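Local structure of mevalonate 3-kinase (Thermoplasma acidophilum, 4RKS) at residues Asp146-Glu151 with His178-Lys183; Lys285-Ala290 with Ser305-Arg310. The protein phosphorylates (R)-mevalonate at its 3-hydroxyl with ATP, a step of the alternative mevalonate pathway to isoprenoids in extreme acidophiles. All blocks are in the same frame, centred on the assembly; numbering follows the deposited sequence.

Interaction 1 (Asp146-Glu151 with His178-Lys183); sequences DPHDVE and HAYTEK
His148 reaches from helix 147-154 to lie over the ring of Tyr180 in an offset stack, the centroids 4.2 Å apart and the planes 12° from parallel. Followed outward, its CB meets Tyr180 CE2, and CG sits 3.4 Å from that same CE2. ND1 also lies above CE2, while at the far end of the imidazole NE2 comes within 3.2 Å of Tyr180 OH. The imidazole turns its CE1 edge to the strand, CE1 2.9 Å from Thr181 O, which lies near the ring plane. A leucine here would probably cost Tyr180 its flat stacking partner and leave the phenol freer to swing. One helical turn on, Glu151 stretches out with CG anti to its backbone N (chi1 -175°), and its OE2 accepts from Thr181 OG1 at 2.6 Å, on the syn side of the carboxylate. Arg155 forms a salt bridge with the same OE2, and Thr172 on the adjacent strand is hydrogen-bonded to Thr181 OG1. Phe166 of helix 161-166 stacks with His148 and touches Glu151 and Thr181, so the contact ties helix 147-154 to strand 179-185 beside the hairpin that strand forms with 169-174.

Interaction 2 (Lys285-Ala290 with Ser305-Arg310); sequences KDYWNA and SENADR
Tyr287 and Arg310 are brought together by two different first torsions: Tyr287 CG stands between its backbone N and carbonyl carbon (chi1 59°), while Arg310 has CG anti to its backbone N (chi1 174°) and runs extended to NE. The guanidinium therefore reaches the tyrosine ring at CE1, which lies over one of its faces, with NE 3.5 Å from Tyr287 CE1 and the two planes 53° apart. Asn307 comes obliquely to the CD2 and CE2 atoms, on the same side of the ring plane as the arginine NE: its CB is 3.6 Å from Tyr287 CD2, and its ND2 lies 3.7 Å from Tyr287 CB. That amide also donates to a water, ND2 to water oxygen 3.1 Å, and the water in turn donates to Trp288 O, linking the Asn307 side chain to the Trp288 backbone. Asp286 is probably a salt-bridge partner of Arg310, but its OD2 and the arginine NH2 are modelled too close, so the pairing is doubtful in detail. Tyr287 also packs on Val303 of strand 298-304. This is surface packing in the C-terminal domain of a GHMP-family kinase, joining the loop into strand 289-292 to the start of helix 308-312.

How the interactions relate
Both segments of interaction 1 precede those of interaction 2 in the sequence. Their centres are 35 Å apart, on opposite sides of the chain's centre, and their nearest atoms stay about 19 Å from each other. Interaction 1 belongs to the N-terminal domain and interaction 2 to the C-terminal one, yet strands 179-185 and 289-292 are connected through the extensive network of paired strands in the chain. Interaction 1 lies closer to the substrate site, without touching mevalonate: the Thr181 side chain is about 6 Å from that of the substrate-binding Arg163 and about 12 Å from the ligand. The two are thus separate local packings, one in each domain, with no direct touch between them.

Interaction 1 (Asp146-Glu151 with His178-Lys183)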
loop_
_atom_site.group_PDB
_atom_site.type_symbol
_atom_site.label_atom_id
_atom_site.label_comp_id
_atom_site.label_asym_id
_atom_site.label_seq_id
_atom_site.Cartn_x
_atom_site.Cartn_y
_atom_site.Cartn_z
ATOM N N ASP A 146 14.865 10.565 11.041
ATOM C CA ASP A 146 14.081 9.418 11.488
ATOM C C ASP A 146 12.999 9.095 10.455
ATOM O O ASP A 146 12.093 9.887 10.240
ATOM C CB ASP A 146 13.460 9.711 12.856
ATOM C CG ASP A 146 12.820 8.493 13.486
ATOM O OD1 ASP A 146 12.578 7.494 12.782
ATOM O OD2 ASP A 146 12.534 8.531 14.694
ATOM N N PRO A 147 13.087 7.921 9.806
ATOM C CA PRO A 147 12.066 7.588 8.808
ATOM C C PRO A 147 10.664 7.443 9.411
ATOM O O PRO A 147 9.682 7.687 8.698
ATOM C CB PRO A 147 12.552 6.251 8.217
ATOM C CG PRO A 147 13.560 5.698 9.200
ATOM C CD PRO A 147 14.114 6.877 9.959
ATOM N N HIS A 148 10.565 7.064 10.684
ATOM C CA HIS A 148 9.262 7.012 11.346
ATOM C C HIS A 148 8.659 8.413 11.518
ATOM O O HIS A 148 7.439 8.566 11.478
ATOM C CB HIS A 148 9.365 6.316 12.702
ATOM C CG HIS A 148 9.824 4.898 12.611
ATOM N ND1 HIS A 148 8.964 3.855 12.331
ATOM C CD2 HIS A 148 11.051 4.349 12.757
ATOM C CE1 HIS A 148 9.646 2.723 12.310
ATOM N NE2 HIS A 148 10.916 2.994 12.559
ATOM N N ASP A 149 9.515 9.423 11.699
ATOM C CA ASP A 149 9.082 10.829 11.708
ATOM C C ASP A 149 8.675 11.294 10.314
ATOM O O ASP A 149 7.645 11.941 10.158
ATOM C CB ASP A 149 10.184 11.766 12.227
ATOM C CG ASP A 149 10.325 11.744 13.743
ATOM O OD1 ASP A 149 9.345 11.404 14.436
ATOM O OD2 ASP A 149 11.418 12.090 14.240
ATOM N N VAL A 150 9.503 11.000 9.316
ATOM C CA VAL A 150 9.188 11.393 7.930
ATOM C C VAL A 150 7.845 10.773 7.514
ATOM O O VAL A 150 6.997 11.436 6.892
ATOM C CB VAL A 150 10.303 10.969 6.925
ATOM C CG1 VAL A 150 9.850 11.173 5.466
ATOM C CG2 VAL A 150 11.573 11.726 7.177
ATOM N N GLU A 151 7.640 9.518 7.909
ATOM C CA GLU A 151 6.397 8.812 7.624
ATOM C C GLU A 151 5.154 9.587 8.062
ATOM O O GLU A 151 4.158 9.599 7.348
ATOM C CB GLU A 151 6.373 7.448 8.306
ATOM C CG GLU A 151 5.133 6.634 7.927
ATOM C CD GLU A 151 5.039 5.315 8.680
ATOM O OE1 GLU A 151 6.095 4.713 8.961
ATOM O OE2 GLU A 151 3.913 4.886 9.003
ATOM N N HIS A 178 -1.681 8.906 17.207
ATOM C CA HIS A 178 -0.301 8.581 16.906
ATOM C C HIS A 178 -0.238 7.235 16.208
ATOM O O HIS A 178 -0.889 6.284 16.631
ATOM C CB HIS A 178 0.536 8.573 18.185
ATOM C CG HIS A 178 0.523 9.887 18.907
ATOM N ND1 HIS A 178 -0.286 10.133 19.996
ATOM C CD2 HIS A 178 1.195 11.041 18.671
ATOM C CE1 HIS A 178 -0.099 11.374 20.410
ATOM N NE2 HIS A 178 0.793 11.947 19.623
ATOM N N ALA A 179 0.541 7.167 15.132
ATOM C CA ALA A 179 0.690 5.928 14.368
ATOM C C ALA A 179 2.166 5.600 14.174
ATOM O O ALA A 179 3.021 6.497 14.013
ATOM C CB ALA A 179 -0.025 6.026 13.021
ATOM N N TYR A 180 2.468 4.307 14.189
ATOM C CA TYR A 180 3.847 3.862 14.093
ATOM C C TYR A 180 3.972 2.540 13.313
ATOM O O TYR A 180 3.344 1.542 13.661
ATOM C CB TYR A 180 4.440 3.728 15.506
ATOM C CG TYR A 180 5.910 3.370 15.516
ATOM C CD1 TYR A 180 6.322 2.040 15.499
ATOM C CD2 TYR A 180 6.887 4.363 15.521
ATOM C CE1 TYR A 180 7.672 1.706 15.493
ATOM C CE2 TYR A 180 8.240 4.041 15.520
ATOM C CZ TYR A 180 8.626 2.713 15.503
ATOM O OH TYR A 180 9.965 2.387 15.501
ATOM N N THR A 181 4.788 2.542 12.253
ATOM C CA THR A 181 4.921 1.369 11.378
ATOM C C THR A 181 6.164 0.554 11.749
ATOM O O THR A 181 7.263 1.087 11.864
ATOM C CB THR A 181 4.998 1.759 9.894
ATOM O OG1 THR A 181 3.764 2.365 9.489
ATOM C CG2 THR A 181 5.272 0.523 9.014
ATOM N N GLU A 182 5.967 -0.744 11.927
ATOM C CA GLU A 182 7.026 -1.656 12.338
ATOM C C GLU A 182 7.215 -2.760 11.287
ATOM O O GLU A 182 6.234 -3.329 10.802
ATOM C CB GLU A 182 6.674 -2.265 13.713
ATOM C CG GLU A 182 7.474 -3.500 14.103
ATOM C CD GLU A 182 7.020 -4.146 15.423
ATOM O OE1 GLU A 182 5.884 -3.892 15.898
ATOM O OE2 GLU A 182 7.818 -4.930 15.978
ATOM N N LYS A 183 8.469 -3.070 10.953
ATOM C CA LYS A 183 8.776 -4.177 10.050
ATOM C C LYS A 183 8.674 -5.494 10.794
ATOM O O LYS A 183 9.327 -5.675 11.818
ATOM C CB LYS A 183 10.177 -4.026 9.462
ATOM C CG LYS A 183 10.306 -2.870 8.503
ATOM C CD LYS A 183 11.671 -2.203 8.616
ATOM C CE LYS A 183 12.764 -3.092 8.062
ATOM N NZ LYS A 183 14.057 -2.362 7.965
HETATM O O HOH W 1 5.261 7.025 12.410
#

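Interaction 2 (Lys285-Ala290 with Ser305-Arg310)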
loop_
_atom_site.group_PDB
_atom_site.type_symbol
_atom_site.label_atom_id
_atom_site.label_comp_id
_atom_site.label_asym_id
_atom_site.label_seq_id
_atom_site.Cartn_x
_atom_site.Cartn_y
_atom_site.Cartn_z
ATOM N N LYS A 285 -9.191 -27.308 -1.304
ATOM C CA LYS A 285 -9.162 -28.680 -0.807
ATOM C C LYS A 285 -8.063 -29.486 -1.499
ATOM O O LYS A 285 -7.607 -30.502 -0.980
ATOM C CB LYS A 285 -10.526 -29.337 -1.006
ATOM C CG LYS A 285 -11.652 -28.650 -0.242
ATOM C CD LYS A 285 -12.999 -29.275 -0.576
ATOM C CE LYS A 285 -13.243 -29.285 -2.084
ATOM N NZ LYS A 285 -14.586 -29.828 -2.447
ATOM N N ASP A 286 -7.632 -28.999 -2.661
ATOM C CA ASP A 286 -6.605 -29.651 -3.470
ATOM C C ASP A 286 -5.196 -29.135 -3.119
ATOM O O ASP A 286 -4.289 -29.920 -2.820
ATOM C CB ASP A 286 -6.926 -29.442 -4.960
ATOM C CG ASP A 286 -5.915 -30.101 -5.893
ATOM O OD1 ASP A 286 -5.137 -30.957 -5.442
ATOM O OD2 ASP A 286 -5.909 -29.755 -7.091
ATOM N N TYR A 287 -5.011 -27.817 -3.160
ATOM C CA TYR A 287 -3.775 -27.223 -2.680
ATOM C C TYR A 287 -4.073 -25.906 -1.966
ATOM O O TYR A 287 -5.107 -25.292 -2.199
ATOM C CB TYR A 287 -2.777 -27.023 -3.822
ATOM C CG TYR A 287 -3.221 -26.142 -4.978
ATOM C CD1 TYR A 287 -3.935 -26.671 -6.051
ATOM C CD2 TYR A 287 -2.886 -24.786 -5.016
ATOM C CE1 TYR A 287 -4.321 -25.870 -7.118
ATOM C CE2 TYR A 287 -3.266 -23.980 -6.075
ATOM C CZ TYR A 287 -3.987 -24.525 -7.122
ATOM O OH TYR A 287 -4.364 -23.717 -8.176
ATOM N N TRP A 288 -3.173 -25.484 -1.084
ATOM C CA TRP A 288 -3.433 -24.311 -0.255
ATOM C C TRP A 288 -3.534 -23.020 -1.063
ATOM O O TRP A 288 -2.744 -22.762 -1.979
ATOM C CB TRP A 288 -2.350 -24.150 0.810
ATOM C CG TRP A 288 -2.564 -22.941 1.692
ATOM C CD1 TRP A 288 -3.343 -22.867 2.819
ATOM C CD2 TRP A 288 -2.000 -21.634 1.509
ATOM N NE1 TRP A 288 -3.292 -21.587 3.351
ATOM C CE2 TRP A 288 -2.476 -20.817 2.563
ATOM C CE3 TRP A 288 -1.138 -21.074 0.556
ATOM C CZ2 TRP A 288 -2.106 -19.479 2.692
ATOM C CZ3 TRP A 288 -0.781 -19.743 0.685
ATOM C CH2 TRP A 288 -1.270 -18.958 1.742
ATOM N N ASN A 289 -4.524 -22.215 -0.719
ATOM C CA ASN A 289 -4.536 -20.817 -1.115
ATOM C C ASN A 289 -5.289 -20.021 -0.071
ATOM O O ASN A 289 -5.977 -20.594 0.779
ATOM C CB ASN A 289 -5.169 -20.615 -2.490
ATOM C CG ASN A 289 -6.679 -20.748 -2.468
ATOM O OD1 ASN A 289 -7.395 -19.856 -2.001
ATOM N ND2 ASN A 289 -7.175 -21.870 -2.976
ATOM N N ALA A 290 -5.144 -18.702 -0.150
ATOM C CA ALA A 290 -5.924 -17.748 0.637
ATOM C C ALA A 290 -6.025 -16.477 -0.185
ATOM O O ALA A 290 -5.070 -16.127 -0.891
ATOM C CB ALA A 290 -5.271 -17.475 1.983
ATOM N N SER A 305 4.746 -21.364 -4.009
ATOM C CA SER A 305 5.421 -21.120 -5.275
ATOM C C SER A 305 5.247 -22.294 -6.244
ATOM O O SER A 305 5.050 -22.088 -7.446
ATOM C CB SER A 305 6.905 -20.824 -5.040
ATOM O OG SER A 305 7.082 -19.454 -4.700
ATOM N N GLU A 306 5.276 -23.510 -5.708
ATOM C CA GLU A 306 5.170 -24.720 -6.523
ATOM C C GLU A 306 3.828 -24.813 -7.262
ATOM O O GLU A 306 3.724 -25.489 -8.283
ATOM C CB GLU A 306 5.384 -25.951 -5.652
ATOM C CG GLU A 306 4.827 -25.813 -4.246
ATOM C CD GLU A 306 5.049 -27.060 -3.402
ATOM O OE1 GLU A 306 5.118 -28.169 -3.981
ATOM O OE2 GLU A 306 5.152 -26.929 -2.161
ATOM N N ASN A 307 2.816 -24.108 -6.759
ATOM C CA ASN A 307 1.486 -24.116 -7.367
ATOM C C ASN A 307 1.095 -22.800 -8.057
ATOM O O ASN A 307 -0.034 -22.664 -8.538
ATOM C CB ASN A 307 0.439 -24.466 -6.312
ATOM C CG ASN A 307 0.690 -25.813 -5.666
ATOM O OD1 ASN A 307 0.924 -26.812 -6.352
ATOM N ND2 ASN A 307 0.651 -25.849 -4.336
ATOM N N ALA A 308 2.028 -21.851 -8.136
ATOM C CA ALA A 308 1.728 -20.523 -8.663
ATOM C C ALA A 308 1.419 -20.519 -10.163
ATOM O O ALA A 308 0.471 -19.866 -10.584
ATOM C CB ALA A 308 2.879 -19.561 -8.373
ATOM N N ASP A 309 2.215 -21.223 -10.969
ATOM C CA ASP A 309 1.953 -21.273 -12.413
ATOM C C ASP A 309 0.647 -21.979 -12.695
ATOM O O ASP A 309 -0.099 -21.588 -13.597
ATOM C CB ASP A 309 3.096 -21.952 -13.168
ATOM C CG ASP A 309 4.288 -21.028 -13.357
ATOM O OD1 ASP A 309 4.071 -19.824 -13.612
ATOM O OD2 ASP A 309 5.437 -21.497 -13.236
ATOM N N ARG A 310 0.360 -23.013 -11.911
ATOM C CA ARG A 310 -0.914 -23.715 -12.018
ATOM C C ARG A 310 -2.109 -22.785 -11.797
ATOM O O ARG A 310 -3.043 -22.749 -12.604
ATOM C CB ARG A 310 -0.960 -24.852 -11.015
ATOM C CG ARG A 310 -2.286 -25.548 -10.934
ATOM C CD ARG A 310 -2.082 -26.900 -10.282
ATOM N NE ARG A 310 -3.344 -27.565 -9.993
ATOM C CZ ARG A 310 -3.445 -28.672 -9.268
ATOM N NH1 ARG A 310 -2.354 -29.225 -8.747
ATOM N NH2 ARG A 310 -4.638 -29.217 -9.052
HETATM O O HOH W 2 -0.238 -23.615 -2.454
#